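Aq_2013 protein (Aquifex aeolicus, PDB 2P6C) is of unknown function but belongs to the UPF0047 (YjbQ) family and assembles as a trimer of beta-rich subunits. Local coordinates at residues Leu38-Ser43 and Gln99-Ile104; Ser32-Gly37 and Ile132-Glu137; Phe10-Arg15 and Tyr119-Gly124; Thr5-Phe10 and Pro127-Ile132. All coordinates share one frame; numbering follows the deposited sequence.

Contact 1: residues Leu38-Ser43 and Gln99-Ile104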
loop_
_atom_site.group_PDB
_atom_site.type_symbol
_atom_site.label_atom_id
_atom_site.label_comp_id
_atom_site.label_asym_id
_atom_site.label_seq_id
_atom_site.Cartn_x
_atom_site.Cartn_y
_atom_site.Cartn_z
ATOM N N LEU A 38 -0.624 -6.373 14.941
ATOM C CA LEU A 38 -0.597 -6.121 13.519
ATOM C C LEU A 38 0.012 -7.313 12.812
ATOM O O LEU A 38 0.901 -7.984 13.322
ATOM C CB LEU A 38 0.255 -4.877 13.265
ATOM C CG LEU A 38 -0.478 -3.583 13.621
ATOM C CD1 LEU A 38 0.356 -2.335 13.323
ATOM C CD2 LEU A 38 -1.792 -3.416 12.858
ATOM N N CYS A 39 -0.467 -7.589 11.607
ATOM C CA CYS A 39 0.005 -8.722 10.827
ATOM C C CYS A 39 0.335 -8.309 9.395
ATOM O O CYS A 39 -0.566 -8.065 8.592
ATOM C CB CYS A 39 -1.069 -9.812 10.825
ATOM S SG CYS A 39 -0.694 -11.259 9.790
ATOM N N LEU A 40 1.629 -8.217 9.091
ATOM C CA LEU A 40 2.101 -7.854 7.756
ATOM C C LEU A 40 2.247 -9.110 6.891
ATOM O O LEU A 40 2.816 -10.113 7.330
ATOM C CB LEU A 40 3.463 -7.149 7.845
ATOM C CG LEU A 40 4.270 -6.968 6.546
ATOM C CD1 LEU A 40 3.596 -5.949 5.616
ATOM C CD2 LEU A 40 5.674 -6.501 6.895
ATOM N N VAL A 41 1.732 -9.045 5.665
ATOM C CA VAL A 41 1.821 -10.156 4.719
ATOM C C VAL A 41 2.327 -9.511 3.446
ATOM O O VAL A 41 1.625 -8.740 2.796
ATOM C CB VAL A 41 0.457 -10.794 4.492
ATOM C CG1 VAL A 41 0.612 -12.069 3.688
ATOM C CG2 VAL A 41 -0.212 -11.067 5.834
ATOM N N SER A 42 3.560 -9.838 3.093
ATOM C CA SER A 42 4.200 -9.203 1.962
ATOM C C SER A 42 4.984 -10.140 1.058
ATOM O O SER A 42 5.643 -11.073 1.525
ATOM C CB SER A 42 5.148 -8.131 2.516
ATOM O OG SER A 42 5.720 -7.350 1.491
ATOM N N SER A 43 4.914 -9.886 -0.244
ATOM C CA SER A 43 5.720 -10.640 -1.182
ATOM C C SER A 43 7.154 -10.196 -1.085
ATOM O O SER A 43 7.451 -9.021 -0.980
ATOM C CB SER A 43 5.226 -10.360 -2.599
ATOM O OG SER A 43 6.156 -10.943 -3.521
ATOM N N GLN A 99 2.233 -5.617 -0.712
ATOM C CA GLN A 99 1.799 -6.092 0.597
ATOM C C GLN A 99 0.482 -5.545 1.164
ATOM O O GLN A 99 -0.166 -4.672 0.590
ATOM C CB GLN A 99 2.904 -5.737 1.597
ATOM C CG GLN A 99 2.926 -4.218 1.885
ATOM C CD GLN A 99 4.187 -3.699 2.574
ATOM O OE1 GLN A 99 4.183 -2.598 3.135
ATOM N NE2 GLN A 99 5.271 -4.472 2.519
ATOM N N VAL A 100 0.134 -6.072 2.336
ATOM C CA VAL A 100 -1.092 -5.672 3.130
ATOM C C VAL A 100 -0.723 -5.829 4.572
ATOM O O VAL A 100 0.111 -6.646 4.941
ATOM C CB VAL A 100 -2.496 -6.429 2.851
ATOM C CG1 VAL A 100 -2.945 -6.178 1.413
ATOM C CG2 VAL A 100 -2.328 -7.922 3.065
ATOM N N VAL A 101 -1.362 -5.018 5.413
ATOM C CA VAL A 101 -1.202 -5.092 6.847
ATOM C C VAL A 101 -2.557 -5.287 7.442
ATOM O O VAL A 101 -3.489 -4.535 7.190
ATOM C CB VAL A 101 -0.630 -3.776 7.382
ATOM C CG1 VAL A 101 -0.506 -3.841 8.903
ATOM C CG2 VAL A 101 0.737 -3.521 6.778
ATOM N N LEU A 102 -2.722 -6.332 8.242
ATOM C CA LEU A 102 -4.007 -6.631 8.855
ATOM C C LEU A 102 -3.954 -6.579 10.393
ATOM O O LEU A 102 -2.937 -6.831 11.025
ATOM C CB LEU A 102 -4.432 -8.022 8.373
ATOM C CG LEU A 102 -4.854 -8.023 6.901
ATOM C CD1 LEU A 102 -4.947 -9.433 6.309
ATOM C CD2 LEU A 102 -6.220 -7.376 6.682
ATOM N N PRO A 103 -5.104 -6.182 10.978
ATOM C CA PRO A 103 -5.294 -6.138 12.417
ATOM C C PRO A 103 -5.490 -7.532 12.994
ATOM O O PRO A 103 -5.975 -8.446 12.345
ATOM C CB PRO A 103 -6.559 -5.340 12.709
ATOM C CG PRO A 103 -7.255 -5.025 11.377
ATOM C CD PRO A 103 -6.308 -5.748 10.304
ATOM N N ILE A 104 -5.047 -7.690 14.246
ATOM C CA ILE A 104 -5.395 -8.880 14.984
ATOM C C ILE A 104 -6.204 -8.443 16.179
ATOM O O ILE A 104 -5.741 -7.686 17.022
ATOM C CB ILE A 104 -4.104 -9.552 15.459
ATOM C CG1 ILE A 104 -3.365 -10.189 14.281
ATOM C CG2 ILE A 104 -4.427 -10.675 16.471
ATOM C CD1 ILE A 104 -1.949 -10.633 14.655
#
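Cys-39 N donates to Leu-102 O at 2.6 Å, the shortest of the four backbone bonds that tie these strands. Strands 38-43 and 99-104 are antiparallel neighbours in a four-stranded sheet, and strand 99-104 is outermost within this chain. Cys-39 and Leu-102 form one hydrogen-bonded pair. Val-41 and Val-100 form the other, with Val-41 N to Val-100 O at 3.0 Å and nearly straight (172°).

The amide of Gln-99 adds a side-chain bond. Its NE2 donates to Ser-42 OG at 3.1 Å, with the hydroxyl oxygen 5° out of the amide plane. Its OE1 accepts from the backbone N of Val-101 of the third subunit. CG of Gln-99 sits between the backbone N and the carbonyl carbon (chi1 73°), and the chain runs extended from there. An alanine here would probably leave Ser-42 OG without this donor and Val-101 N of the third subunit without its acceptor.

Leu-38, Leu-40, Ser-42, Gln-99 and Val-101 share the sheet face that packs on the other two subunits. There Leu-40 CD1 touches Val-101 CG2 at 3.9 Å, and Leu-38 CD2 meets Val-101 CG1 at 4.2 Å. On the other face Val-25 of helix 22-32 touches Cys-39 and Val-41, and Val-50 of strand 48-53 packs on Val-41 and Val-100. Ile-104 CD1 lies 4.0 Å from Cys-39 CB.

Contact 2: residues Ser32-Gly37 and Ile132-Glu137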
loop_
_atom_site.group_PDB
_atom_site.type_symbol
_atom_site.label_atom_id
_atom_site.label_comp_id
_atom_site.label_asym_id
_atom_site.label_seq_id
_atom_site.Cartn_x
_atom_site.Cartn_y
_atom_site.Cartn_z
ATOM N N SER A 32 1.045 -17.580 16.757
ATOM C CA SER A 32 1.764 -16.430 17.312
ATOM C C SER A 32 1.262 -16.151 18.721
ATOM O O SER A 32 1.929 -15.484 19.510
ATOM C CB SER A 32 1.533 -15.177 16.465
ATOM O OG SER A 32 0.322 -14.541 16.833
ATOM N N GLU A 33 0.071 -16.664 19.015
ATOM C CA GLU A 33 -0.583 -16.485 20.308
ATOM C C GLU A 33 -0.882 -15.010 20.598
ATOM O O GLU A 33 -1.248 -14.627 21.702
ATOM C CB GLU A 33 0.333 -17.066 21.387
ATOM C CG GLU A 33 0.408 -18.592 21.322
ATOM C CD GLU A 33 1.105 -19.118 22.555
ATOM O OE1 GLU A 33 2.178 -18.625 22.875
ATOM O OE2 GLU A 33 0.578 -20.035 23.179
ATOM N N VAL A 34 -0.731 -14.148 19.597
ATOM C CA VAL A 34 -0.994 -12.709 19.728
ATOM C C VAL A 34 -2.511 -12.504 19.886
ATOM O O VAL A 34 -3.322 -13.113 19.200
ATOM C CB VAL A 34 -0.359 -11.866 18.540
ATOM C CG1 VAL A 34 -0.947 -10.456 18.529
ATOM C CG2 VAL A 34 1.146 -11.776 18.715
ATOM N N LYS A 35 -2.864 -11.743 20.861
ATOM C CA LYS A 35 -4.270 -11.301 21.139
ATOM C C LYS A 35 -4.562 -10.063 20.370
ATOM O O LYS A 35 -5.605 -9.919 19.747
ATOM C CB LYS A 35 -4.583 -10.934 22.616
ATOM C CG LYS A 35 -4.961 -12.161 23.449
ATOM C CD LYS A 35 -3.873 -12.534 24.458
ATOM C CE LYS A 35 -3.596 -11.414 25.467
ATOM N NZ LYS A 35 -2.803 -11.935 26.578
ATOM N N GLU A 36 -3.841 -9.068 20.409
ATOM C CA GLU A 36 -4.047 -7.766 19.797
ATOM C C GLU A 36 -2.748 -7.380 19.092
ATOM O O GLU A 36 -1.682 -7.406 19.702
ATOM C CB GLU A 36 -4.377 -6.731 20.875
ATOM C CG GLU A 36 -5.589 -7.064 21.744
ATOM C CD GLU A 36 -6.893 -7.067 20.971
ATOM O OE1 GLU A 36 -7.037 -6.253 20.033
ATOM O OE2 GLU A 36 -7.789 -7.871 21.313
ATOM N N GLY A 37 -2.824 -7.036 17.811
ATOM C CA GLY A 37 -1.605 -6.655 17.115
ATOM C C GLY A 37 -1.751 -6.358 15.638
ATOM O O GLY A 37 -2.847 -6.097 15.136
ATOM N N ILE A 132 5.236 -13.421 6.547
ATOM C CA ILE A 132 4.219 -13.039 7.521
ATOM C C ILE A 132 4.928 -12.584 8.780
ATOM O O ILE A 132 5.653 -13.319 9.400
ATOM C CB ILE A 132 3.332 -14.241 7.890
ATOM C CG1 ILE A 132 2.585 -14.749 6.660
ATOM C CG2 ILE A 132 2.273 -13.801 8.930
ATOM C CD1 ILE A 132 1.936 -16.115 6.887
ATOM N N LYS A 133 4.728 -11.312 9.120
ATOM C CA LYS A 133 5.367 -10.815 10.316
ATOM C C LYS A 133 4.321 -10.224 11.244
ATOM O O LYS A 133 3.591 -9.306 10.893
ATOM C CB LYS A 133 6.369 -9.736 9.907
ATOM C CG LYS A 133 7.280 -9.327 11.066
ATOM C CD LYS A 133 8.240 -10.446 11.467
ATOM C CE LYS A 133 9.513 -9.909 12.136
ATOM N NZ LYS A 133 10.571 -10.913 12.058
ATOM N N ILE A 134 4.244 -10.858 12.435
ATOM C CA ILE A 134 3.260 -10.457 13.443
ATOM C C ILE A 134 3.926 -9.895 14.688
ATOM O O ILE A 134 4.926 -10.407 15.173
ATOM C CB ILE A 134 2.458 -11.707 13.841
ATOM C CG1 ILE A 134 1.639 -12.169 12.620
ATOM C CG2 ILE A 134 1.481 -11.318 14.974
ATOM C CD1 ILE A 134 0.891 -13.510 12.731
ATOM N N ILE A 135 3.371 -8.789 15.210
ATOM C CA ILE A 135 3.852 -8.150 16.483
ATOM C C ILE A 135 2.609 -7.746 17.255
ATOM O O ILE A 135 1.580 -7.400 16.688
ATOM C CB ILE A 135 4.854 -6.977 16.329
ATOM C CG1 ILE A 135 4.213 -5.774 15.566
ATOM C CG2 ILE A 135 6.142 -7.380 15.553
ATOM C CD1 ILE A 135 4.976 -4.413 15.600
ATOM N N GLY A 136 2.721 -7.726 18.575
ATOM C CA GLY A 136 1.625 -7.286 19.415
ATOM C C GLY A 136 1.705 -8.082 20.699
ATOM O O GLY A 136 2.775 -8.583 21.074
ATOM N N GLU A 137 0.574 -8.220 21.386
ATOM C CA GLU A 137 0.379 -8.878 22.675
ATOM C C GLU A 137 -0.799 -9.854 22.635
ATOM O O GLU A 137 -1.907 -9.520 22.233
ATOM C CB GLU A 137 0.135 -7.797 23.734
ATOM C CG GLU A 137 0.723 -8.167 25.102
ATOM C CD GLU A 137 1.735 -7.120 25.522
ATOM O OE1 GLU A 137 1.324 -6.087 26.048
ATOM O OE2 GLU A 137 2.921 -7.339 25.323
ATOM O OXT GLU A 137 -0.691 -11.017 23.004
#
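The C-terminal carboxylate of Glu-137 is held by two successive backbone N-H groups. Lys-35 N donates to Glu-137 OXT at 3.1 Å, nearly straight at 170°, with a second, weak bond to Glu-137 O. Glu-36 N donates to Glu-137 O at 2.7 Å. In return Glu-137 N donates to Glu-36 O at 2.9 Å. The ammonium of Lys-35 stays near the same carboxylate, with NZ 4.3 Å from Glu-137 OXT, too far for a salt bridge.

Next to this grip the strands close in at two glycines. Gly-37 and Gly-136 form a non-hydrogen-bonded pair with CA atoms 4.0 Å apart. A CB on either would clash with the opposite backbone. Beside them Val-34 and Ile-134 lie alongside each other, pointing opposite ways, Val-34 CG2 to Ile-134 CG2 at 3.8 Å.

Ser-32 positions this loop at the end of helix 22-32. Its OG, set between the backbone N and the carbonyl carbon (chi1 84°), accepts from Val-34 N at 3.0 Å, an ST turn. It also bonds to Val-29 O and lies 3.9 Å from Ile-134 CG2. An alanine in place of Ser-32 would probably leave Val-34 N without this acceptor and the turn freer to shift.

Farther out, Glu-36 OE1 makes a salt bridge with Lys-133 of the second subunit, and OE2 accepts from Asn-106 N. Two residues, Lys-35 and Glu-36, are set against the single Glu-137: a classic beta bulge, here joining the end of the loop to the C-terminus.

Contact 3: residues Phe10-Arg15 and Tyr119-Gly124. With PO4 (phosphate ion), chain D.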
loop_
_atom_site.group_PDB
_atom_site.type_symbol
_atom_site.label_atom_id
_atom_site.label_comp_id
_atom_site.label_asym_id
_atom_site.label_seq_id
_atom_site.Cartn_x
_atom_site.Cartn_y
_atom_site.Cartn_z
ATOM N N PHE A 10 5.916 -20.496 -2.626
ATOM C CA PHE A 10 5.079 -20.884 -3.749
ATOM C C PHE A 10 5.965 -21.136 -4.952
ATOM O O PHE A 10 7.061 -20.582 -5.085
ATOM C CB PHE A 10 4.085 -19.774 -4.093
ATOM C CG PHE A 10 3.266 -19.315 -2.923
ATOM C CD1 PHE A 10 2.082 -19.965 -2.574
ATOM C CD2 PHE A 10 3.681 -18.225 -2.169
ATOM C CE1 PHE A 10 1.325 -19.524 -1.495
ATOM C CE2 PHE A 10 2.940 -17.776 -1.091
ATOM C CZ PHE A 10 1.756 -18.424 -0.750
ATOM N N ASN A 11 5.460 -22.017 -5.799
ATOM C CA ASN A 11 6.065 -22.389 -7.064
ATOM C C ASN A 11 4.889 -22.781 -7.928
ATOM O O ASN A 11 4.644 -23.952 -8.175
ATOM C CB ASN A 11 7.053 -23.544 -6.901
ATOM C CG ASN A 11 7.836 -23.817 -8.176
ATOM O OD1 ASN A 11 7.478 -23.331 -9.247
ATOM N ND2 ASN A 11 8.914 -24.590 -8.062
ATOM N N THR A 12 4.153 -21.754 -8.344
ATOM C CA THR A 12 2.958 -21.888 -9.148
ATOM C C THR A 12 3.150 -22.707 -10.402
ATOM O O THR A 12 4.225 -22.736 -11.007
ATOM C CB THR A 12 2.417 -20.516 -9.544
ATOM O OG1 THR A 12 3.378 -19.846 -10.370
ATOM C CG2 THR A 12 2.166 -19.688 -8.299
ATOM N N LYS A 13 2.073 -23.374 -10.785
ATOM C CA LYS A 13 2.126 -24.206 -11.917
ATOM C C LYS A 13 2.139 -23.323 -13.214
ATOM O O LYS A 13 2.632 -23.722 -14.260
ATOM C CB LYS A 13 0.903 -25.123 -11.695
ATOM C CG LYS A 13 1.028 -26.440 -12.461
ATOM C CD LYS A 13 -0.325 -26.965 -12.942
ATOM C CE LYS A 13 -0.379 -27.123 -14.464
ATOM N NZ LYS A 13 -1.769 -27.262 -14.895
ATOM N N LYS A 14 1.629 -22.097 -13.118
ATOM C CA LYS A 14 1.527 -21.109 -14.201
ATOM C C LYS A 14 2.345 -19.874 -13.946
ATOM O O LYS A 14 2.597 -19.501 -12.807
ATOM C CB LYS A 14 0.102 -20.633 -14.320
ATOM C CG LYS A 14 -0.814 -21.616 -15.035
ATOM C CD LYS A 14 -2.147 -21.727 -14.321
ATOM C CE LYS A 14 -3.252 -20.964 -15.048
ATOM N NZ LYS A 14 -4.485 -21.108 -14.302
ATOM N N ARG A 15 2.673 -19.120 -14.988
ATOM C CA ARG A 15 3.360 -17.842 -14.821
ATOM C C ARG A 15 2.532 -16.858 -13.986
ATOM O O ARG A 15 3.044 -16.136 -13.142
ATOM C CB ARG A 15 3.632 -17.260 -16.213
ATOM C CG ARG A 15 5.103 -17.379 -16.617
ATOM C CD ARG A 15 5.296 -17.344 -18.140
ATOM N NE ARG A 15 4.339 -18.233 -18.807
ATOM C CZ ARG A 15 4.155 -18.070 -20.132
ATOM N NH1 ARG A 15 4.837 -17.149 -20.790
ATOM N NH2 ARG A 15 3.267 -18.831 -20.776
ATOM N N TYR A 119 -2.164 -14.503 -2.873
ATOM C CA TYR A 119 -0.806 -14.336 -3.351
ATOM C C TYR A 119 -0.997 -14.258 -4.829
ATOM O O TYR A 119 -1.456 -15.212 -5.444
ATOM C CB TYR A 119 0.069 -15.573 -3.031
ATOM C CG TYR A 119 1.426 -15.490 -3.711
ATOM C CD1 TYR A 119 2.303 -14.438 -3.412
ATOM C CD2 TYR A 119 1.835 -16.453 -4.643
ATOM C CE1 TYR A 119 3.550 -14.352 -4.033
ATOM C CE2 TYR A 119 3.081 -16.365 -5.265
ATOM C CZ TYR A 119 3.932 -15.311 -4.965
ATOM O OH TYR A 119 5.152 -15.189 -5.611
ATOM N N ALA A 120 -0.753 -13.078 -5.375
ATOM C CA ALA A 120 -0.960 -12.909 -6.793
ATOM C C ALA A 120 0.374 -13.029 -7.550
ATOM O O ALA A 120 1.231 -12.148 -7.518
ATOM C CB ALA A 120 -1.642 -11.553 -6.997
ATOM N N GLU A 121 0.562 -14.200 -8.181
ATOM C CA GLU A 121 1.772 -14.522 -8.903
ATOM C C GLU A 121 1.714 -13.895 -10.324
ATOM O O GLU A 121 0.775 -14.094 -11.082
ATOM C CB GLU A 121 1.961 -16.080 -8.874
ATOM C CG GLU A 121 3.191 -16.525 -9.665
ATOM C CD GLU A 121 4.433 -15.950 -9.023
ATOM O OE1 GLU A 121 4.923 -16.532 -8.065
ATOM O OE2 GLU A 121 4.901 -14.910 -9.487
ATOM N N PHE A 122 2.733 -13.132 -10.717
ATOM C CA PHE A 122 2.759 -12.523 -12.047
ATOM C C PHE A 122 3.859 -13.076 -12.961
ATOM O O PHE A 122 3.881 -12.781 -14.160
ATOM C CB PHE A 122 2.899 -11.002 -11.923
ATOM C CG PHE A 122 1.850 -10.371 -11.050
ATOM C CD1 PHE A 122 0.506 -10.681 -11.228
ATOM C CD2 PHE A 122 2.203 -9.476 -10.047
ATOM C CE1 PHE A 122 -0.474 -10.114 -10.419
ATOM C CE2 PHE A 122 1.226 -8.899 -9.226
ATOM C CZ PHE A 122 -0.114 -9.221 -9.413
ATOM N N ASP A 123 4.761 -13.872 -12.386
ATOM C CA ASP A 123 5.874 -14.560 -13.057
ATOM C C ASP A 123 6.360 -15.755 -12.283
ATOM O O ASP A 123 7.475 -15.877 -11.805
ATOM C CB ASP A 123 7.024 -13.562 -13.217
ATOM C CG ASP A 123 8.124 -14.141 -14.108
ATOM O OD1 ASP A 123 7.823 -15.030 -14.907
ATOM O OD2 ASP A 123 9.254 -13.668 -14.021
ATOM N N GLY A 124 5.435 -16.692 -12.131
ATOM C CA GLY A 124 5.724 -17.840 -11.313
ATOM C C GLY A 124 6.510 -18.980 -11.969
ATOM O O GLY A 124 7.359 -18.778 -12.832
HETATM P P PO4 D . 1.805 -20.985 -18.219
HETATM O O1 PO4 D . 2.967 -21.799 -18.656
HETATM O O2 PO4 D . 1.113 -21.752 -17.239
HETATM O O3 PO4 D . 2.310 -19.702 -17.873
HETATM O O4 PO4 D . 0.857 -20.791 -19.433
HETATM O O HOH W 1 5.708 -19.252 -8.030
#
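Phe-10 CG lies anti to its carbonyl carbon (chi1 -53°), and Tyr-119 CG lies anti to its backbone N (chi1 171°). The second torsion of each then turns the rings into an offset stack. The planes are 10° apart and the centroids are 4.3 Å apart. Phe-10 CD2 and Tyr-119 CD2 touch at 3.6 Å, each over the other ring's face toward the rim. Tyr-119 CB adds a CH-pi contact over the face of the Phe-10 ring.

Farther along, Thr-12 OG1 donates to Lys-14 O at 2.6 Å, which braces the turn. The same hydroxyl lies 3.2 Å from Gly-124 CA, where a side-chain carbon would clash. Gly-124 N donates to Arg-15 O at 2.7 Å, the direct hydrogen bond between the segments. A water links them as well, accepting from Thr-12 N and donating to Glu-121 OE1.

Glu-121 OE1 also accepts from Tyr-119 OH at 2.8 Å, met from above the carboxylate plane. OE2 accepts from Asp-123 N and forms a salt bridge with Lys-128 NZ. O3 of a phosphate ion, probably from the crystallisation liquor, accepts from Arg-15 NE at 2.7 Å and also from Arg-15 N. The contact thus joins the loop after strand 2-10 to the end of strand 116-121. Tyr-119 OH, Asp-123 N, the water and Lys-128 NZ all bond to the Glu-121 carboxylate, which would probably hold its rotation fixed and tie the loop to the strand end.

Contact 4: residues Thr5-Phe10 and Pro127-Ile132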
loop_
_atom_site.group_PDB
_atom_site.type_symbol
_atom_site.label_atom_id
_atom_site.label_comp_id
_atom_site.label_asym_id
_atom_site.label_seq_id
_atom_site.Cartn_x
_atom_site.Cartn_y
_atom_site.Cartn_z
ATOM N N THR A 5 7.321 -14.874 13.127
ATOM C CA THR A 5 7.659 -14.812 11.719
ATOM C C THR A 5 7.442 -16.159 11.056
ATOM O O THR A 5 7.717 -17.201 11.651
ATOM C CB THR A 5 9.122 -14.409 11.547
ATOM O OG1 THR A 5 9.377 -13.216 12.293
ATOM C CG2 THR A 5 9.441 -14.159 10.080
ATOM N N LYS A 6 6.921 -16.129 9.832
ATOM C CA LYS A 6 6.669 -17.341 9.055
ATOM C C LYS A 6 6.736 -16.993 7.575
ATOM O O LYS A 6 6.198 -15.968 7.148
ATOM C CB LYS A 6 5.293 -17.929 9.386
ATOM C CG LYS A 6 4.959 -19.214 8.626
ATOM C CD LYS A 6 5.599 -20.445 9.264
ATOM C CE LYS A 6 4.973 -21.742 8.749
ATOM N NZ LYS A 6 3.523 -21.845 9.089
ATOM N N TYR A 7 7.415 -17.837 6.800
ATOM C CA TYR A 7 7.547 -17.626 5.364
ATOM C C TYR A 7 6.747 -18.670 4.589
ATOM O O TYR A 7 6.792 -19.863 4.894
ATOM C CB TYR A 7 9.017 -17.711 4.930
ATOM C CG TYR A 7 9.938 -16.752 5.649
ATOM C CD1 TYR A 7 10.399 -17.030 6.935
ATOM C CD2 TYR A 7 10.337 -15.555 5.051
ATOM C CE1 TYR A 7 11.231 -16.147 7.607
ATOM C CE2 TYR A 7 11.173 -14.661 5.717
ATOM C CZ TYR A 7 11.615 -14.963 6.996
ATOM O OH TYR A 7 12.426 -14.079 7.668
ATOM N N LEU A 8 6.006 -18.212 3.591
ATOM C CA LEU A 8 5.228 -19.109 2.759
ATOM C C LEU A 8 5.944 -19.187 1.420
ATOM O O LEU A 8 6.375 -18.168 0.873
ATOM C CB LEU A 8 3.804 -18.577 2.580
ATOM C CG LEU A 8 3.013 -18.340 3.870
ATOM C CD1 LEU A 8 1.614 -17.863 3.508
ATOM C CD2 LEU A 8 2.952 -19.611 4.706
ATOM N N THR A 9 6.089 -20.402 0.904
ATOM C CA THR A 9 6.769 -20.591 -0.369
ATOM C C THR A 9 5.818 -21.101 -1.448
ATOM O O THR A 9 5.010 -22.010 -1.221
ATOM C CB THR A 9 7.959 -21.571 -0.237
ATOM O OG1 THR A 9 8.926 -21.008 0.655
ATOM C CG2 THR A 9 8.613 -21.816 -1.596
ATOM N N PHE A 10 5.916 -20.496 -2.626
ATOM C CA PHE A 10 5.079 -20.884 -3.749
ATOM C C PHE A 10 5.965 -21.136 -4.952
ATOM O O PHE A 10 7.061 -20.582 -5.085
ATOM C CB PHE A 10 4.085 -19.774 -4.093
ATOM C CG PHE A 10 3.266 -19.315 -2.923
ATOM C CD1 PHE A 10 2.082 -19.965 -2.574
ATOM C CD2 PHE A 10 3.681 -18.225 -2.169
ATOM C CE1 PHE A 10 1.325 -19.524 -1.495
ATOM C CE2 PHE A 10 2.940 -17.776 -1.091
ATOM C CZ PHE A 10 1.756 -18.424 -0.750
ATOM N N PRO A 127 10.388 -21.087 -7.201
ATOM C CA PRO A 127 10.247 -20.862 -5.764
ATOM C C PRO A 127 10.333 -19.392 -5.364
ATOM O O PRO A 127 11.345 -18.736 -5.583
ATOM C CB PRO A 127 11.386 -21.698 -5.174
ATOM C CG PRO A 127 11.766 -22.695 -6.245
ATOM C CD PRO A 127 11.634 -21.831 -7.484
ATOM N N LYS A 128 9.247 -18.883 -4.792
ATOM C CA LYS A 128 9.163 -17.494 -4.340
ATOM C C LYS A 128 8.472 -17.472 -2.984
ATOM O O LYS A 128 7.569 -18.274 -2.718
ATOM C CB LYS A 128 8.401 -16.664 -5.373
ATOM C CG LYS A 128 9.170 -16.543 -6.685
ATOM C CD LYS A 128 8.315 -16.152 -7.889
ATOM C CE LYS A 128 8.034 -14.663 -7.955
ATOM N NZ LYS A 128 7.699 -14.234 -9.353
ATOM N N ARG A 129 8.881 -16.552 -2.121
ATOM C CA ARG A 129 8.294 -16.523 -0.796
ATOM C C ARG A 129 7.491 -15.271 -0.451
ATOM O O ARG A 129 7.656 -14.195 -1.037
ATOM C CB ARG A 129 9.390 -16.693 0.271
ATOM C CG ARG A 129 10.361 -17.867 0.100
ATOM C CD ARG A 129 11.378 -17.807 1.246
ATOM N NE ARG A 129 12.175 -16.596 1.088
ATOM C CZ ARG A 129 12.873 -15.989 2.048
ATOM N NH1 ARG A 129 12.905 -16.454 3.303
ATOM N NH2 ARG A 129 13.567 -14.901 1.741
ATOM N N VAL A 130 6.614 -15.461 0.525
ATOM C CA VAL A 130 5.795 -14.430 1.123
ATOM C C VAL A 130 6.149 -14.438 2.602
ATOM O O VAL A 130 6.275 -15.517 3.177
ATOM C CB VAL A 130 4.305 -14.797 0.988
ATOM C CG1 VAL A 130 3.501 -14.008 2.021
ATOM C CG2 VAL A 130 3.762 -14.505 -0.408
ATOM N N VAL A 131 6.402 -13.242 3.187
ATOM C CA VAL A 131 6.666 -13.162 4.652
ATOM C C VAL A 131 5.445 -12.730 5.404
ATOM O O VAL A 131 4.671 -11.888 4.948
ATOM C CB VAL A 131 7.888 -12.249 5.006
ATOM C CG1 VAL A 131 7.726 -10.839 4.434
ATOM C CG2 VAL A 131 8.031 -12.132 6.513
ATOM N N ILE A 132 5.236 -13.421 6.547
ATOM C CA ILE A 132 4.219 -13.039 7.521
ATOM C C ILE A 132 4.928 -12.584 8.780
ATOM O O ILE A 132 5.653 -13.319 9.400
ATOM C CB ILE A 132 3.332 -14.241 7.890
ATOM C CG1 ILE A 132 2.585 -14.749 6.660
ATOM C CG2 ILE A 132 2.273 -13.801 8.930
ATOM C CD1 ILE A 132 1.936 -16.115 6.887
#
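Val-130 pushes its CG2 against the edge of the Phe-10 ring, 3.4 Å from Phe-10 CE2. On the same sheet face Leu-8 packs beside it, CB to Val-130 CB at 4.1 Å. Leu-8 CD1 also meets Ile-132 CD1 at 3.8 Å. CG1 of Ile-132 lies anti to the carbonyl carbon (chi1 -62°), and the Ile-132 and Leu-8 side chains cross at a slant. Leu-8 thus packs against both, by CB on Val-130 and by its branch on Ile-132.

The other face carries Tyr-7, Thr-9, Arg-129 and Val-131. The planes of the Arg-129 guanidinium and the Tyr-7 ring are 11° apart, with NH1 3.2 Å from Tyr-7 CD2. The Tyr-7 and Val-131 side chains lie side by side, and Tyr-7 CE2 touches Val-131 CG2 at 4.1 Å. Thr-9 OG1 rests on Arg-129 CG at 3.5 Å.

Six backbone bonds join the antiparallel strands, two each at the pairs Lys-6 with Ile-132, Leu-8 with Val-130 and Phe-10 with Lys-128. Tyr-7 OH bonds to Asp-110 of the third subunit. Strand 2-10 is outermost in the sheet within this chain. Strand 128-136 lies between it and strand 37-43, and helix 22-32 packs on Leu-8 and Ile-132.

How the contacts relate
Contacts 1, 2 and 4 lie in one antiparallel sheet, ordered 2-10, 128-136, 37-43, 99-104. Strand 128-136 serves contacts 2 and 4, which share Ile-132 although their centres are about 17 Å apart. Centre to centre, contact 1 lies about 11 Å from contact 2 and about 13 Å from contact 4. Leu-40 N to Lys-133 O and Ser-42 O to Val-131 N, probable hydrogen bonds, stitch it to them. Contact 3 continues from contact 4 through Phe-10, and Lys-128 NZ forms a salt bridge with Glu-121 OE2 at 2.9 Å. Contact 3 alone touches no other chain. Besides the phosphate on Arg-15, bound phosphate lies about 4 Å from the side chains of Asp-123 and Lys-128.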